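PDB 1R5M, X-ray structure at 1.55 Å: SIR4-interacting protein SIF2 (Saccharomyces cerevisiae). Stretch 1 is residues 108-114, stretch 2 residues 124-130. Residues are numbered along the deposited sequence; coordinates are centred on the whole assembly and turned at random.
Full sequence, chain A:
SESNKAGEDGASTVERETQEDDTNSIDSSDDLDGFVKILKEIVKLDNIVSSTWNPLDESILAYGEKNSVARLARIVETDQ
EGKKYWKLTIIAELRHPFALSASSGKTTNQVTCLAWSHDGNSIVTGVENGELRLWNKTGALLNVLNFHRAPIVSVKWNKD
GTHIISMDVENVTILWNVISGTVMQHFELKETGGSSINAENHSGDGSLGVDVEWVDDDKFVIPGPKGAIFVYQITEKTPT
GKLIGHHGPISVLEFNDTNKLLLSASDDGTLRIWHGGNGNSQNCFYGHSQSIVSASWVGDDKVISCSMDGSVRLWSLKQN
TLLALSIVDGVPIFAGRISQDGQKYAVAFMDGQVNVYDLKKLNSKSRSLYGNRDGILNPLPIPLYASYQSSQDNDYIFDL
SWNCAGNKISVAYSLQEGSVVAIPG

Stretch 1 108-114: TNQVTCL
Stretch 2 (124-130) VTGVENG

Strands 111-114 and 124-127 of one chain run antiparallel, their N-to-C directions 155° apart and their axes 4.5 Å apart at closest approach. Val111 pairs with Val127 (CA-CA 4.2 Å, non-hydrogen-bonded), Cys113 with Gly126 (CA-CA 5.0 Å, hydrogen-bonded) and Leu114 with Thr125 (CA-CA 4.6 Å, non-hydrogen-bonded). A beta bulge shifts the register by one between Val111 and Cys113, where Thr112 leaves extended geometry (phi/psi -109/-8°). Gly126 O consequently receives two amides, Thr112 N at 2.8 Å and, weakly, Cys113 N at 3.4 Å; Gly126 N returns a bond to Cys113 O at 2.9 Å. Beyond the Val pair, Glu128 N donates to Gln110 O (3.0 Å). CA-H...O contacts support the ladder, including Leu114 CA to Val124 O and Val127 CA to Gln110 O, both 3.3 Å. Strand 124-127 ends in a type I turn, Val127 to Gly130, closed by Gly130 N to Val127 O (3.0 Å); Glu128 (phi/psi -55/-35°) and Asn129 (phi/psi -77/-5°) occupy its corners, and Gly130 follows at phi/psi 105/-16°.

Val111 (chi1 t), Leu114 (m, chi2 91°), Thr125 (p) and Val127 (m) share one sheet face, where Val111 CG2 lies 4.1 Å from Val127 CG1 and Leu114 CD2 lies 4.2 Å from Thr125 CG2. Cys113 (t) points to the other face. Glu128 (m, t, chi3 75°) bends back over stretch 1: its OE2 accepts Gln110 N at 2.8 Å, almost linearly (172°), and sits 3.0 Å from Thr108 OG1 (chi1 t). Glu128 CG packs 3.7 Å from Thr112 CG2 (chi1 p). Asn109 (t, chi2 47°) reaches the turn, OD1 accepting Asn129 N at 2.9 Å, while its ND2 is hydrogen-bonded elsewhere in the structure. Asn129 adopts p with chi2 42°; Gln110 is m, t, chi3 -19°.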

ATOM      1  N   THR A 108     -16.542 -17.733   1.591  1.00 27.50           N
ATOM      2  CA  THR A 108     -16.120 -16.438   2.113  1.00 26.62           C
ATOM      3  C   THR A 108     -15.844 -15.454   0.979  1.00 24.16           C
ATOM      4  O   THR A 108     -15.310 -15.832  -0.066  1.00 25.63           O
ATOM      5  CB  THR A 108     -14.838 -16.570   2.965  1.00 28.53           C
ATOM      6  OG1 THR A 108     -14.515 -15.300   3.544  1.00 32.72           O
ATOM      7  CG2 THR A 108     -13.669 -17.033   2.105  1.00 29.81           C
ATOM      8  N   ASN A 109     -16.215 -14.195   1.190  1.00 21.32           N
ATOM      9  CA  ASN A 109     -16.000 -13.151   0.194  1.00 18.27           C
ATOM     10  C   ASN A 109     -15.632 -11.858   0.914  1.00 16.82           C
ATOM     11  O   ASN A 109     -16.426 -10.924   0.986  1.00 16.42           O
ATOM     12  CB  ASN A 109     -17.267 -12.945  -0.650  1.00 18.45           C
ATOM     13  CG  ASN A 109     -16.992 -12.196  -1.949  1.00 16.39           C
ATOM     14  OD1 ASN A 109     -16.042 -12.511  -2.671  1.00 13.94           O
ATOM     15  ND2 ASN A 109     -17.834 -11.210  -2.260  1.00 16.32           N
ATOM     16  N   GLN A 110     -14.419 -11.816   1.451  1.00 15.32           N
ATOM     17  CA  GLN A 110     -13.951 -10.639   2.172  1.00 14.08           C
ATOM     18  C   GLN A 110     -13.527  -9.542   1.204  1.00 12.82           C
ATOM     19  O   GLN A 110     -13.226  -9.808   0.042  1.00 13.17           O
ATOM     20  CB  GLN A 110     -12.741 -10.992   3.050  1.00 15.86           C
ATOM     21  CG  GLN A 110     -12.902 -12.236   3.919  1.00 19.06           C
ATOM     22  CD  GLN A 110     -11.717 -12.455   4.852  1.00 20.98           C
ATOM     23  OE1 GLN A 110     -10.632 -11.910   4.640  1.00 21.83           O
ATOM     24  NE2 GLN A 110     -11.920 -13.267   5.887  1.00 21.83           N
ATOM     25  N   VAL A 111     -13.529  -8.305   1.687  1.00 13.00           N
ATOM     26  CA  VAL A 111     -13.060  -7.188   0.876  1.00 12.32           C
ATOM     27  C   VAL A 111     -11.544  -7.309   1.017  1.00 13.66           C
ATOM     28  O   VAL A 111     -11.019  -7.333   2.135  1.00 16.59           O
ATOM     29  CB  VAL A 111     -13.549  -5.841   1.432  1.00 13.14           C
ATOM     30  CG1 VAL A 111     -12.816  -4.698   0.746  1.00 12.92           C
ATOM     31  CG2 VAL A 111     -15.049  -5.706   1.206  1.00 14.26           C
ATOM     32  N   THR A 112     -10.845  -7.406  -0.107  1.00 11.82           N
ATOM     33  CA  THR A 112      -9.396  -7.592  -0.097  1.00 12.55           C
ATOM     34  C   THR A 112      -8.576  -6.391  -0.546  1.00 13.35           C
ATOM     35  O   THR A 112      -7.343  -6.401  -0.443  1.00 13.86           O
ATOM     36  CB  THR A 112      -9.001  -8.764  -1.002  1.00 12.87           C
ATOM     37  OG1 THR A 112      -9.413  -8.478  -2.346  1.00 13.64           O
ATOM     38  CG2 THR A 112      -9.672 -10.051  -0.537  1.00 15.02           C
ATOM     39  N   CYS A 113      -9.247  -5.362  -1.043  1.00 12.15           N
ATOM     40  CA  CYS A 113      -8.528  -4.198  -1.538  1.00 11.91           C
ATOM     41  C   CYS A 113      -9.425  -2.970  -1.604  1.00 10.41           C
ATOM     42  O   CYS A 113     -10.603  -3.071  -1.946  1.00 10.20           O
ATOM     43  CB  CYS A 113      -7.977  -4.525  -2.936  1.00 12.77           C
ATOM     44  SG  CYS A 113      -6.877  -3.297  -3.696  1.00 16.15           S
ATOM     45  N   LEU A 114      -8.867  -1.817  -1.241  1.00  9.29           N
ATOM     46  CA  LEU A 114      -9.587  -0.548  -1.307  1.00  9.23           C
ATOM     47  C   LEU A 114      -8.607   0.489  -1.842  1.00 10.49           C
ATOM     48  O   LEU A 114      -7.439   0.509  -1.444  1.00 11.02           O
ATOM     49  CB  LEU A 114     -10.091  -0.099   0.067  1.00 11.09           C
ATOM     50  CG  LEU A 114     -11.062  -1.041   0.784  1.00 11.28           C
ATOM     51  CD1 LEU A 114     -10.268  -1.988   1.664  1.00 14.36           C
ATOM     52  CD2 LEU A 114     -12.041  -0.239   1.626  1.00 13.42           C
ATOM     53  N   VAL A 124     -12.444   2.534  -5.129  1.00  9.48           N
ATOM     54  CA  VAL A 124     -12.684   1.210  -5.690  1.00  8.73           C
ATOM     55  C   VAL A 124     -12.525   0.189  -4.572  1.00  9.93           C
ATOM     56  O   VAL A 124     -11.610   0.295  -3.752  1.00 11.18           O
ATOM     57  CB  VAL A 124     -11.655   0.853  -6.799  1.00  9.54           C
ATOM     58  CG1 VAL A 124     -11.763  -0.630  -7.162  1.00  9.98           C
ATOM     59  CG2 VAL A 124     -11.896   1.706  -8.034  1.00 10.87           C
ATOM     60  N   THR A 125     -13.429  -0.781  -4.526  1.00  8.52           N
ATOM     61  CA  THR A 125     -13.346  -1.852  -3.541  1.00  9.44           C
ATOM     62  C   THR A 125     -13.303  -3.163  -4.321  1.00  9.75           C
ATOM     63  O   THR A 125     -13.982  -3.310  -5.345  1.00 10.21           O
ATOM     64  CB  THR A 125     -14.556  -1.861  -2.565  1.00  9.94           C
ATOM     65  OG1 THR A 125     -15.784  -1.952  -3.300  1.00 10.34           O
ATOM     66  CG2 THR A 125     -14.559  -0.596  -1.714  1.00 11.07           C
ATOM     67  N   GLY A 126     -12.475  -4.094  -3.855  1.00  9.72           N
ATOM     68  CA  GLY A 126     -12.351  -5.389  -4.504  1.00  9.71           C
ATOM     69  C   GLY A 126     -12.582  -6.495  -3.492  1.00 10.50           C
ATOM     70  O   GLY A 126     -12.223  -6.348  -2.322  1.00 10.63           O
ATOM     71  N   VAL A 127     -13.174  -7.601  -3.932  1.00 10.10           N
ATOM     72  CA  VAL A 127     -13.454  -8.725  -3.040  1.00 11.10           C
ATOM     73  C   VAL A 127     -12.765 -10.012  -3.474  1.00 11.10           C
ATOM     74  O   VAL A 127     -12.170 -10.087  -4.549  1.00 11.01           O
ATOM     75  CB  VAL A 127     -14.977  -8.989  -2.924  1.00 11.12           C
ATOM     76  CG1 VAL A 127     -15.645  -7.834  -2.205  1.00 12.26           C
ATOM     77  CG2 VAL A 127     -15.593  -9.180  -4.315  1.00 12.93           C
ATOM     78  N   GLU A 128     -12.846 -11.029  -2.620  1.00 12.11           N
ATOM     79  CA  GLU A 128     -12.224 -12.311  -2.905  1.00 12.60           C
ATOM     80  C   GLU A 128     -12.626 -12.951  -4.228  1.00 12.26           C
ATOM     81  O   GLU A 128     -11.801 -13.606  -4.862  1.00 12.31           O
ATOM     82  CB  GLU A 128     -12.518 -13.312  -1.788  1.00 16.22           C
ATOM     83  CG  GLU A 128     -11.850 -13.021  -0.470  1.00 20.71           C
ATOM     84  CD  GLU A 128     -12.005 -14.181   0.490  1.00 21.89           C
ATOM     85  OE1 GLU A 128     -11.309 -15.203   0.306  1.00 26.41           O
ATOM     86  OE2 GLU A 128     -12.834 -14.079   1.414  1.00 23.37           O
ATOM     87  N   ASN A 129     -13.880 -12.789  -4.650  1.00 11.43           N
ATOM     88  CA  ASN A 129     -14.282 -13.419  -5.904  1.00 12.04           C
ATOM     89  C   ASN A 129     -13.787 -12.693  -7.147  1.00 11.59           C
ATOM     90  O   ASN A 129     -13.978 -13.175  -8.266  1.00 12.73           O
ATOM     91  CB  ASN A 129     -15.808 -13.641  -5.974  1.00 12.39           C
ATOM     92  CG  ASN A 129     -16.604 -12.353  -6.134  1.00 12.69           C
ATOM     93  OD1 ASN A 129     -16.233 -11.462  -6.900  1.00 13.21           O
ATOM     94  ND2 ASN A 129     -17.727 -12.269  -5.429  1.00 11.92           N
ATOM     95  N   GLY A 130     -13.143 -11.542  -6.948  1.00 10.40           N
ATOM     96  CA  GLY A 130     -12.595 -10.792  -8.066  1.00 10.77           C
ATOM     97  C   GLY A 130     -13.330  -9.537  -8.494  1.00  9.44           C
ATOM     98  O   GLY A 130     -12.779  -8.708  -9.220  1.00  9.71           O
TER